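Local coordinates for protein putative NADH Oxidase (Clostridium acetobutylicum, PDB 3E10) that binds flavin mononucleotide and, as a member of the nitroreductase family, probably acts as an FMN-dependent oxidoreductase, at residues Arg12-Lys17 with Val141-Tyr146; Lys17-Glu22 with Thr69-Ile74; Glu25-Ala30 with Leu101-Tyr106; Lys62-Leu67 with Val112-Gln117. One frame throughout, in Å; residues are numbered along the deposited sequence. Where two conformers were deposited one is given.

Contact 1 (Arg12-Lys17 with Val141-Tyr146). With FMN (flavin mononucleotide), chain L.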
# COMPACT_ATOMS: atom_id res chain seq x y z
N ARG B 12 8.46 16.50 4.14
CA ARG B 12 9.30 16.84 2.99
C ARG B 12 10.52 17.68 3.31
O ARG B 12 11.25 18.07 2.40
CB ARG B 12 8.46 17.55 1.94
CG ARG B 12 7.33 16.66 1.40
CD ARG B 12 6.54 17.38 0.31
NE ARG B 12 5.58 16.52 -0.35
CZ ARG B 12 4.30 16.40 -0.01
NH1 ARG B 12 3.77 17.10 0.98
NH2 ARG B 12 3.52 15.56 -0.69
N ASN B 13 10.80 17.85 4.61
CA ASN B 13 11.89 18.69 5.06
C ASN B 13 12.40 18.07 6.36
O ASN B 13 11.60 17.72 7.21
CB ASN B 13 11.35 20.10 5.26
CG ASN B 13 12.42 21.12 5.53
OD1 ASN B 13 13.55 20.99 5.08
ND2 ASN B 13 12.05 22.16 6.27
N TYR B 14 13.72 17.93 6.49
CA TYR B 14 14.32 17.16 7.56
C TYR B 14 15.47 17.89 8.23
O TYR B 14 16.17 18.73 7.63
CB TYR B 14 14.87 15.81 7.04
CG TYR B 14 13.90 15.14 6.10
CD1 TYR B 14 12.81 14.45 6.60
CD2 TYR B 14 14.06 15.23 4.73
CE1 TYR B 14 11.87 13.89 5.75
CE2 TYR B 14 13.14 14.68 3.88
CZ TYR B 14 12.06 14.00 4.37
OH TYR B 14 11.18 13.45 3.45
N LYS B 15 15.66 17.51 9.48
CA LYS B 15 16.86 17.84 10.25
C LYS B 15 18.09 17.16 9.65
O LYS B 15 17.98 16.23 8.86
CB LYS B 15 16.68 17.39 11.70
CG LYS B 15 15.48 18.04 12.38
CD LYS B 15 15.38 17.72 13.84
CE LYS B 15 14.42 18.71 14.54
NZ LYS B 15 13.94 18.22 15.86
N GLY B 16 19.27 17.59 10.07
CA GLY B 16 20.50 16.95 9.60
C GLY B 16 20.81 15.61 10.26
O GLY B 16 21.60 14.84 9.75
N LYS B 17 20.19 15.36 11.42
CA LYS B 17 20.43 14.17 12.21
C LYS B 17 20.30 12.90 11.37
O LYS B 17 19.31 12.72 10.67
CB LYS B 17 19.41 14.13 13.36
CG LYS B 17 19.49 12.90 14.27
CD LYS B 17 18.57 13.01 15.48
CE LYS B 17 18.79 11.83 16.45
NZ LYS B 17 20.21 11.70 16.95
N VAL B 141 10.99 6.30 -4.74
CA VAL B 141 11.99 6.62 -3.72
C VAL B 141 11.25 7.13 -2.51
O VAL B 141 10.28 7.87 -2.64
CB VAL B 141 12.99 7.68 -4.21
CG1 VAL B 141 14.00 8.03 -3.12
CG2 VAL B 141 13.68 7.26 -5.52
N ILE B 142 11.70 6.73 -1.31
CA ILE B 142 11.18 7.28 -0.05
C ILE B 142 12.31 8.07 0.63
O ILE B 142 13.37 7.52 0.89
CB ILE B 142 10.61 6.19 0.85
CG1 ILE B 142 9.41 5.48 0.16
CG2 ILE B 142 10.13 6.78 2.20
CD1 ILE B 142 8.91 4.29 0.84
N SER B 143 12.08 9.36 0.82
CA SER B 143 13.04 10.17 1.57
C SER B 143 12.60 10.11 3.03
O SER B 143 11.40 10.10 3.32
CB SER B 143 13.13 11.60 1.06
OG SER B 143 11.90 12.21 1.10
N VAL B 144 13.57 10.04 3.94
CA VAL B 144 13.30 9.79 5.35
C VAL B 144 14.27 10.67 6.18
O VAL B 144 15.43 10.84 5.83
CB VAL B 144 13.56 8.31 5.72
CG1 VAL B 144 13.20 8.05 7.18
CG2 VAL B 144 12.77 7.35 4.84
N GLY B 145 13.77 11.19 7.29
CA GLY B 145 14.60 11.91 8.25
C GLY B 145 13.79 12.36 9.45
O GLY B 145 12.59 12.13 9.51
N TYR B 146 14.41 13.00 10.41
CA TYR B 146 13.68 13.61 11.51
C TYR B 146 13.02 14.90 10.99
O TYR B 146 13.66 15.71 10.31
CB TYR B 146 14.61 13.88 12.71
CG TYR B 146 14.92 12.58 13.45
CD1 TYR B 146 14.01 12.02 14.31
CD2 TYR B 146 16.06 11.86 13.15
CE1 TYR B 146 14.26 10.80 14.92
CE2 TYR B 146 16.32 10.64 13.77
CZ TYR B 146 15.41 10.12 14.66
OH TYR B 146 15.66 8.91 15.28
N1 FMN L . 4.78 13.67 -2.76
C2 FMN L . 5.79 14.42 -3.29
O2 FMN L . 6.18 15.44 -2.70
N3 FMN L . 6.38 14.02 -4.46
C4 FMN L . 5.94 12.94 -5.20
O4 FMN L . 6.51 12.61 -6.26
C4A FMN L . 4.91 12.17 -4.65
N5 FMN L . 4.49 11.05 -5.31
C5A FMN L . 3.51 10.25 -4.71
C6 FMN L . 3.10 9.11 -5.39
C7 FMN L . 2.12 8.27 -4.86
C7M FMN L . 1.74 7.01 -5.55
C8 FMN L . 1.57 8.59 -3.60
C8M FMN L . 0.67 7.59 -2.88
C9 FMN L . 2.00 9.74 -2.94
C9A FMN L . 2.95 10.59 -3.48
N10 FMN L . 3.37 11.76 -2.84
C10 FMN L . 4.37 12.54 -3.40
C1' FMN L . 2.80 12.11 -1.53
C2' FMN L . 1.41 12.73 -1.70
O2' FMN L . 1.45 14.05 -2.24
C3' FMN L . 0.70 12.77 -0.34
O3' FMN L . 0.47 11.44 0.08
C4' FMN L . -0.62 13.56 -0.34
O4' FMN L . -0.39 14.95 -0.56
C5' FMN L . -1.43 13.41 0.94
O5' FMN L . -0.71 13.89 2.09
P FMN L . -0.33 12.88 3.27
O1P FMN L . -1.58 12.17 3.71
O2P FMN L . 0.66 11.88 2.74
O3P FMN L . 0.23 13.78 4.34
O HOH W 1 17.05 14.00 10.19
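The Tyr14 ring lies against the backbone of Ser143-Gly145, with Val144 C 4.0 Å above one face and offset toward the rim. With chi1 at -44°, CG of Tyr14 stands beside its own backbone N, and CD1 comes within 3.5 Å of Gly145 N. At the far end Tyr14 OH hydrogen-bonds Ser143 OG at 2.8 Å, and this serine oxygen is also bonded to Ser66 OG. Strand 136-145 is an inner strand of the antiparallel sheet of this nitroreductase fold, so the loop after helix 4-7 is laid on the sheet close to the flavin. Earlier in the loop, the Arg12 side chain, extended from CG to NE, turns the edge of its guanidinium to the flavin pyrimidine: NE donates to FMN O2 at 2.7 Å and NH2 to FMN N1 at 3.1 Å, the latter almost straight (169°). A positive charge there would be expected to stabilise negative charge on the N1-C2-O2 locus. Beyond Tyr14, Lys15 N donates to Tyr146 O (2.8 Å), and one water links Lys15 O and Lys17 O to Tyr146 N. In the conformer given, Lys17 crosses Tyr146 obliquely, Lys17 CD 3.6 Å from Tyr146 CD2, while Tyr146 OH bonds Glu20 and Lys23.

Contact 2 (Lys17-Glu22 with Thr69-Ile74)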
# COMPACT_ATOMS: atom_id res chain seq x y z
N LYS B 17 20.19 15.36 11.42
CA LYS B 17 20.43 14.17 12.21
C LYS B 17 20.30 12.90 11.37
O LYS B 17 19.31 12.72 10.67
CB LYS B 17 19.41 14.13 13.36
CG LYS B 17 19.49 12.90 14.27
CD LYS B 17 18.57 13.01 15.48
CE LYS B 17 18.79 11.83 16.45
NZ LYS B 17 20.21 11.70 16.95
N LYS B 18 21.28 12.02 11.47
CA LYS B 18 21.22 10.75 10.78
C LYS B 18 20.15 9.84 11.37
O LYS B 18 19.85 9.89 12.56
CB LYS B 18 22.60 10.04 10.81
CG LYS B 18 23.73 10.92 10.31
CD LYS B 18 23.45 11.50 8.93
CE LYS B 18 24.67 12.20 8.33
NZ LYS B 18 24.35 12.80 6.99
N VAL B 19 19.57 9.00 10.52
CA VAL B 19 18.62 8.00 10.98
C VAL B 19 19.44 6.83 11.51
O VAL B 19 20.31 6.30 10.81
CB VAL B 19 17.69 7.53 9.85
CG1 VAL B 19 16.75 6.47 10.35
CG2 VAL B 19 16.87 8.74 9.27
N GLU B 20 19.17 6.46 12.76
CA GLU B 20 19.92 5.41 13.43
C GLU B 20 19.85 4.12 12.63
O GLU B 20 18.79 3.77 12.07
CB GLU B 20 19.37 5.17 14.84
CG GLU B 20 19.59 6.35 15.83
CD GLU B 20 18.49 7.40 15.85
OE1 GLU B 20 17.72 7.51 14.87
OE2 GLU B 20 18.42 8.16 16.85
N LYS B 21 20.96 3.38 12.62
CA LYS B 21 21.04 2.11 11.91
C LYS B 21 19.90 1.19 12.29
O LYS B 21 19.34 0.53 11.43
CB LYS B 21 22.39 1.40 12.15
CG LYS B 21 23.57 2.18 11.64
CD LYS B 21 23.62 2.34 10.13
CE LYS B 21 25.04 2.81 9.74
NZ LYS B 21 25.03 3.58 8.49
N GLU B 22 19.53 1.14 13.57
CA GLU B 22 18.47 0.25 14.00
C GLU B 22 17.11 0.62 13.40
O GLU B 22 16.30 -0.25 13.10
CB GLU B 22 18.36 0.17 15.52
CG GLU B 22 17.97 1.40 16.21
N THR B 69 17.35 17.67 1.66
CA THR B 69 17.65 17.69 3.10
C THR B 69 17.63 16.33 3.78
O THR B 69 17.99 16.21 4.95
CB THR B 69 16.76 18.67 3.87
OG1 THR B 69 15.40 18.23 3.80
CG2 THR B 69 16.87 20.14 3.33
N ALA B 70 17.23 15.29 3.06
CA ALA B 70 17.05 13.98 3.67
C ALA B 70 18.38 13.33 4.02
O ALA B 70 19.27 13.29 3.17
CB ALA B 70 16.27 13.05 2.71
N PRO B 71 18.53 12.84 5.25
CA PRO B 71 19.70 12.04 5.56
C PRO B 71 19.63 10.58 5.16
O PRO B 71 20.63 9.85 5.30
CB PRO B 71 19.73 12.09 7.09
CG PRO B 71 18.26 12.13 7.46
CD PRO B 71 17.72 13.08 6.46
N LEU B 72 18.47 10.15 4.67
CA LEU B 72 18.27 8.77 4.26
C LEU B 72 17.34 8.76 3.06
O LEU B 72 16.34 9.49 3.04
CB LEU B 72 17.60 7.96 5.37
CG LEU B 72 17.25 6.49 5.11
CD1 LEU B 72 18.50 5.67 4.87
CD2 LEU B 72 16.47 5.93 6.30
N ALA B 73 17.68 7.95 2.08
CA ALA B 73 16.75 7.64 0.98
C ALA B 73 16.69 6.14 0.78
O ALA B 73 17.72 5.45 0.90
CB ALA B 73 17.20 8.31 -0.34
N ILE B 74 15.50 5.63 0.48
CA ILE B 74 15.33 4.20 0.17
C ILE B 74 14.69 4.13 -1.21
O ILE B 74 13.57 4.62 -1.41
CB ILE B 74 14.47 3.45 1.22
CG1 ILE B 74 15.02 3.69 2.64
CG2 ILE B 74 14.42 1.93 0.87
CD1 ILE B 74 14.12 3.14 3.79
O HOH W 2 23.12 10.88 5.53
O HOH W 3 20.72 8.59 7.88
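The pyrrolidine ring of Pro71, the one ring in this contact, is touched at CB and CG by three successive residues, Lys17, Lys18 and Val19. Lys17 contributes its carbonyl, with O 3.4 Å from Pro71 CG. Lys18 passes with its aliphatic part, CD 4.2 Å from Pro71 CB, the two side chains sliding past each other in opposite directions; a bend at chi2 (-53°) places CD there. The Val19 and Pro71 side chains cross at about a right angle, Val19 CG2 4.1 Å from Pro71 CG. The same methyl is 4.0 Å from Leu72 CB, and CB and CG1 of Val19 meet Leu72 CD2 in turn, so the valine spans both residues. Farther in, Ile24 and Leu27 of helix 21-32 and Val47 of strand 43-48 also touch Leu72. The contact thus joins the chain leading into helix 21-32, whose N-cap position is Glu20, to the start of strand 72-79, an inner strand of the antiparallel sheet. No direct hydrogen bond crosses between the segments; two waters do that work. Each donates to Pro71 O: one accepts from the ammonium of Lys18, 2.7 Å from NZ, and the other from the backbone of Val19, 2.9 Å from N. Val19, Pro71 and Leu72 therefore meet directly through carbon atoms, whereas the polar link runs through water: Pro71 O is satisfied by two water hydrogens and is linked to the Lys18 ammonium by way of one of those waters.

Contact 3 (Glu25-Ala30 with Leu101-Tyr106)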
# COMPACT_ATOMS: atom_id res chain seq x y z
N GLU B 25 17.00 -0.47 9.70
CA GLU B 25 16.66 -1.89 9.59
C GLU B 25 15.17 -2.14 9.80
O GLU B 25 14.55 -2.96 9.10
CB GLU B 25 17.47 -2.72 10.59
CG GLU B 25 17.23 -4.22 10.41
CD GLU B 25 18.13 -5.10 11.22
OE1 GLU B 25 19.37 -4.96 11.11
OE2 GLU B 25 17.58 -5.93 11.96
N LYS B 26 14.59 -1.49 10.79
CA LYS B 26 13.16 -1.62 11.05
C LYS B 26 12.30 -1.18 9.87
O LYS B 26 11.28 -1.79 9.59
CB LYS B 26 12.79 -0.85 12.32
CG LYS B 26 13.35 -1.51 13.57
CD LYS B 26 13.45 -0.59 14.75
CE LYS B 26 13.81 -1.38 15.98
NZ LYS B 26 12.69 -2.29 16.38
N LEU B 27 12.71 -0.10 9.19
CA LEU B 27 11.95 0.32 7.99
C LEU B 27 11.94 -0.77 6.92
O LEU B 27 10.92 -1.02 6.27
CB LEU B 27 12.54 1.60 7.42
CG LEU B 27 12.43 2.87 8.29
CD1 LEU B 27 13.26 4.02 7.68
CD2 LEU B 27 11.00 3.26 8.57
N LEU B 28 13.09 -1.41 6.72
CA LEU B 28 13.24 -2.43 5.71
C LEU B 28 12.51 -3.71 6.10
O LEU B 28 11.92 -4.37 5.25
CB LEU B 28 14.72 -2.70 5.44
CG LEU B 28 15.41 -1.51 4.75
CD1 LEU B 28 16.95 -1.66 4.90
CD2 LEU B 28 14.96 -1.36 3.33
N ARG B 29 12.56 -4.05 7.40
CA ARG B 29 11.77 -5.14 7.89
C ARG B 29 10.28 -4.90 7.65
O ARG B 29 9.55 -5.82 7.25
CB ARG B 29 12.06 -5.39 9.39
CG ARG B 29 13.40 -6.06 9.63
CD ARG B 29 13.63 -6.30 11.13
NE ARG B 29 14.95 -6.92 11.37
CZ ARG B 29 15.23 -8.21 11.22
NH1 ARG B 29 14.28 -9.09 10.85
NH2 ARG B 29 16.45 -8.64 11.45
N ALA B 30 9.81 -3.69 7.91
CA ALA B 30 8.39 -3.37 7.73
C ALA B 30 8.00 -3.55 6.26
O ALA B 30 6.96 -4.15 5.96
CB ALA B 30 8.05 -1.95 8.21
N LEU B 101 6.23 3.85 5.25
CA LEU B 101 5.77 5.13 5.73
C LEU B 101 5.18 5.00 7.13
O LEU B 101 5.37 5.89 7.97
CB LEU B 101 4.73 5.71 4.78
CG LEU B 101 5.18 6.01 3.35
CD1 LEU B 101 3.97 6.53 2.57
CD2 LEU B 101 6.39 6.99 3.28
N LEU B 102 4.38 3.97 7.36
CA LEU B 102 3.79 3.79 8.68
C LEU B 102 4.83 3.49 9.75
O LEU B 102 4.76 4.04 10.85
CB LEU B 102 2.72 2.71 8.63
CG LEU B 102 1.48 3.04 7.79
CD1 LEU B 102 0.64 1.79 7.59
CD2 LEU B 102 0.64 4.19 8.40
N GLU B 103 5.78 2.63 9.42
CA GLU B 103 6.86 2.33 10.36
C GLU B 103 7.67 3.59 10.66
O GLU B 103 8.07 3.83 11.80
CB GLU B 103 7.74 1.22 9.84
CG GLU B 103 8.86 0.75 10.79
CD GLU B 103 8.39 -0.03 12.01
OE1 GLU B 103 7.21 -0.43 12.07
OE2 GLU B 103 9.24 -0.26 12.89
N ALA B 104 7.90 4.42 9.63
CA ALA B 104 8.62 5.68 9.87
C ALA B 104 7.91 6.51 10.92
O ALA B 104 8.55 6.99 11.88
CB ALA B 104 8.80 6.45 8.56
N ALA B 105 6.60 6.70 10.75
CA ALA B 105 5.82 7.49 11.71
C ALA B 105 5.91 6.85 13.11
O ALA B 105 6.07 7.57 14.12
CB ALA B 105 4.39 7.65 11.24
N TYR B 106 5.82 5.52 13.17
CA TYR B 106 5.95 4.79 14.45
C TYR B 106 7.28 5.10 15.16
O TYR B 106 7.31 5.22 16.40
CB TYR B 106 5.77 3.30 14.19
CG TYR B 106 6.05 2.44 15.38
CD1 TYR B 106 5.17 2.38 16.44
CD2 TYR B 106 7.22 1.70 15.46
CE1 TYR B 106 5.46 1.59 17.57
CE2 TYR B 106 7.50 0.91 16.53
CZ TYR B 106 6.63 0.85 17.57
OH TYR B 106 6.98 0.06 18.66
O HOH W 4 9.65 -1.23 15.22
O HOH W 5 9.99 -3.23 11.67
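Helices 21-32 and 89-106, part of the nitroreductase alpha+beta fold, pack through Leu27 and Ala30 against Glu103 and Ala104. Their short segments run in roughly opposite directions, 145° apart, with axes 8.9 Å from each other. Alanines face larger partners here: Ala30 CB is 3.6 Å from Glu103 CB, and Leu27 reaches across with one methyl, its CD2 lying 3.5 Å from Ala104 N and 3.9 Å from Ala104 CB. Its other methyl, CD1, meets Leu72 and Ile74 of strand 72-79. Glu103 starts out anti to its backbone N (chi1 -176°) and then bends at chi2 (71°), which sets CD; Glu103 OE2 comes 3.6 Å from Lys26 CB. Lys26 NZ, in the conformer given, is 5.3 Å from Glu103 OE2, too far for direct contact; one water donates to this oxygen and is weakly held by the ammonium, while another links Lys26 O to it, weakly on the Glu103 side. The contact borders the dimer interface: Ala30 and Glu103 both pack on Ile5 of the second subunit, and Arg29 makes a cation-pi contact with Phe158 of that subunit. Within helix 21-32, Arg29 grips one oxygen of Glu25 side-on, NE 2.9 Å and NH2 3.0 Å from OE2.

Contact 4 (Lys62-Leu67 with Val112-Gln117). With FMN (flavin mononucleotide), chain L; EDO (1,2-ethanediol), chain P.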
# COMPACT_ATOMS: atom_id res chain seq x y z
N LYS B 62 10.80 16.12 -10.71
CA LYS B 62 10.55 17.48 -10.35
C LYS B 62 9.90 17.62 -8.98
O LYS B 62 9.81 18.71 -8.44
CB LYS B 62 9.65 18.15 -11.39
N TYR B 63 9.47 16.50 -8.42
CA TYR B 63 8.76 16.47 -7.16
C TYR B 63 9.54 15.74 -6.05
O TYR B 63 8.95 15.25 -5.11
CB TYR B 63 7.38 15.88 -7.37
CG TYR B 63 6.55 16.76 -8.28
CD1 TYR B 63 5.96 17.91 -7.78
CD2 TYR B 63 6.46 16.51 -9.62
CE1 TYR B 63 5.20 18.75 -8.59
CE2 TYR B 63 5.71 17.35 -10.45
CZ TYR B 63 5.08 18.45 -9.92
OH TYR B 63 4.36 19.33 -10.72
N ALA B 64 10.87 15.78 -6.14
CA ALA B 64 11.74 15.04 -5.24
C ALA B 64 12.66 15.95 -4.43
O ALA B 64 13.71 15.50 -3.96
CB ALA B 64 12.54 14.02 -6.01
N ASN B 65 12.27 17.20 -4.26
CA ASN B 65 13.13 18.15 -3.57
C ASN B 65 13.35 17.83 -2.10
O ASN B 65 14.30 18.32 -1.48
CB ASN B 65 12.64 19.58 -3.77
CG ASN B 65 12.91 20.08 -5.17
OD1 ASN B 65 13.85 19.63 -5.84
ND2 ASN B 65 12.09 21.02 -5.63
N SER B 66 12.49 16.98 -1.52
CA SER B 66 12.71 16.52 -0.15
C SER B 66 14.08 15.86 0.03
O SER B 66 14.63 15.86 1.13
CB SER B 66 11.61 15.55 0.28
OG SER B 66 11.55 14.43 -0.58
N LEU B 67 14.61 15.29 -1.03
CA LEU B 67 15.88 14.59 -0.94
C LEU B 67 17.02 15.56 -0.66
O LEU B 67 18.08 15.15 -0.18
CB LEU B 67 16.15 13.80 -2.21
CG LEU B 67 15.27 12.55 -2.37
CD1 LEU B 67 15.29 12.05 -3.80
CD2 LEU B 67 15.77 11.48 -1.37
N VAL B 112 8.38 10.77 2.97
CA VAL B 112 7.44 10.98 1.88
C VAL B 112 7.75 10.00 0.74
O VAL B 112 8.91 9.73 0.41
CB VAL B 112 7.43 12.47 1.37
CG1 VAL B 112 8.83 12.89 0.87
CG2 VAL B 112 6.38 12.65 0.27
N TRP B 113 6.68 9.50 0.13
CA TRP B 113 6.72 8.68 -1.08
C TRP B 113 6.92 9.59 -2.26
O TRP B 113 6.13 10.51 -2.48
CB TRP B 113 5.38 7.94 -1.16
CG TRP B 113 5.11 6.99 -2.24
CD1 TRP B 113 5.63 6.94 -3.51
CD2 TRP B 113 4.15 5.93 -2.16
NE1 TRP B 113 5.06 5.89 -4.21
CE2 TRP B 113 4.12 5.29 -3.42
CE3 TRP B 113 3.31 5.47 -1.14
CZ2 TRP B 113 3.30 4.19 -3.67
CZ3 TRP B 113 2.47 4.42 -1.40
CH2 TRP B 113 2.45 3.80 -2.66
N LEU B 114 8.00 9.33 -3.00
CA LEU B 114 8.32 10.07 -4.22
C LEU B 114 8.06 9.14 -5.41
O LEU B 114 8.84 8.22 -5.68
CB LEU B 114 9.76 10.56 -4.16
CG LEU B 114 10.13 11.42 -2.92
CD1 LEU B 114 11.64 11.74 -2.95
CD2 LEU B 114 9.28 12.66 -2.78
N GLY B 115 6.95 9.37 -6.10
CA GLY B 115 6.51 8.46 -7.15
C GLY B 115 7.51 8.38 -8.30
O GLY B 115 8.17 9.38 -8.64
N ALA B 116 7.63 7.21 -8.88
CA ALA B 116 8.45 7.02 -10.09
C ALA B 116 7.68 6.25 -11.16
O ALA B 116 7.17 6.86 -12.11
CB ALA B 116 9.81 6.36 -9.73
N GLN B 117 7.52 4.95 -10.96
CA GLN B 117 6.72 4.11 -11.86
C GLN B 117 5.30 4.70 -11.92
O GLN B 117 4.73 5.01 -10.88
CB GLN B 117 6.68 2.68 -11.35
CG GLN B 117 5.70 1.74 -12.03
CD GLN B 117 6.13 1.34 -13.43
OE1 GLN B 117 7.19 1.73 -13.92
NE2 GLN B 117 5.31 0.52 -14.07
N1 FMN L . 4.78 13.67 -2.76
C2 FMN L . 5.79 14.42 -3.29
O2 FMN L . 6.18 15.44 -2.70
N3 FMN L . 6.38 14.02 -4.46
C4 FMN L . 5.94 12.94 -5.20
O4 FMN L . 6.51 12.61 -6.26
C4A FMN L . 4.91 12.17 -4.65
N5 FMN L . 4.49 11.05 -5.31
C5A FMN L . 3.51 10.25 -4.71
C6 FMN L . 3.10 9.11 -5.39
C7 FMN L . 2.12 8.27 -4.86
C7M FMN L . 1.74 7.01 -5.55
C8 FMN L . 1.57 8.59 -3.60
C8M FMN L . 0.67 7.59 -2.88
C9 FMN L . 2.00 9.74 -2.94
C9A FMN L . 2.95 10.59 -3.48
N10 FMN L . 3.37 11.76 -2.84
C10 FMN L . 4.37 12.54 -3.40
C1' FMN L . 2.80 12.11 -1.53
C2' FMN L . 1.41 12.73 -1.70
O2' FMN L . 1.45 14.05 -2.24
C3' FMN L . 0.70 12.77 -0.34
O3' FMN L . 0.47 11.44 0.08
C4' FMN L . -0.62 13.56 -0.34
O4' FMN L . -0.39 14.95 -0.56
C5' FMN L . -1.43 13.41 0.94
O5' FMN L . -0.71 13.89 2.09
P FMN L . -0.33 12.88 3.27
O1P FMN L . -1.58 12.17 3.71
O2P FMN L . 0.66 11.88 2.74
O3P FMN L . 0.23 13.78 4.34
C1 EDO P . 9.19 14.44 -14.45
O1 EDO P . 8.60 13.18 -14.62
C2 EDO P . 9.41 14.56 -12.96
O2 EDO P . 8.52 15.54 -12.45
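Tyr63 O accepts a nearly straight hydrogen bond from the flavin N3 (2.9 Å, 165°) and is packed by Leu114, whose CD2 lies 3.5 Å from that oxygen. Leu114 belongs to strand 110-115, an outer strand within this chain of the antiparallel sheet in the FMN-binding nitroreductase fold, and the loop before strand 72-79 folds toward it beside the pyrimidine end of the isoalloxazine. The two methyls of Leu114 divide the work. CD2 also touches the flavin, 3.6 Å from N3 of FMN, whereas CD1 enters the loop and meets Leu67 CD1 at 3.8 Å, Ala64 CB and Ser66 OG. Val112 is similarly two-sided: CG2, anti to the backbone N, faces the flavin N1, while CG1 packs against Ser66 OG at 3.4 Å, that hydroxyl being engaged by Ser143. Farther along the strand, Gly115 N donates to FMN O4 (3.3 Å, 138°) and lies close to N5, where a peptide N-H would be expected to influence the flavin's redox chemistry. A 1,2-ethanediol, probably from the crystallisation liquor, is held by Lys62 N beside the Tyr63 ring. Trp113 turns to the dimethylbenzene end of the cofactor, with the C7M methyl of FMN 3.5 Å above one face of its indole and offset toward the rim.

From the N terminus, the loop after helix 4-7 opens contact 1, which closes only at strand 136-145, an inner strand of the sheet; the other three contacts all fall within this long span. Lys17 is shared with contact 2, where the chain entering helix 21-32 meets the start of strand 72-79. That helix then opens contact 3, closed by helix 89-106, and the loop 62-67 opens contact 4, closed by strand 110-115. Contacts 2, 3 and 4 cross one another pairwise along the chain. Contacts 1, 2 and 4 reach the same sheet; contacts 1 and 4 both touch FMN, while contacts 3 and 4 also reach the second subunit.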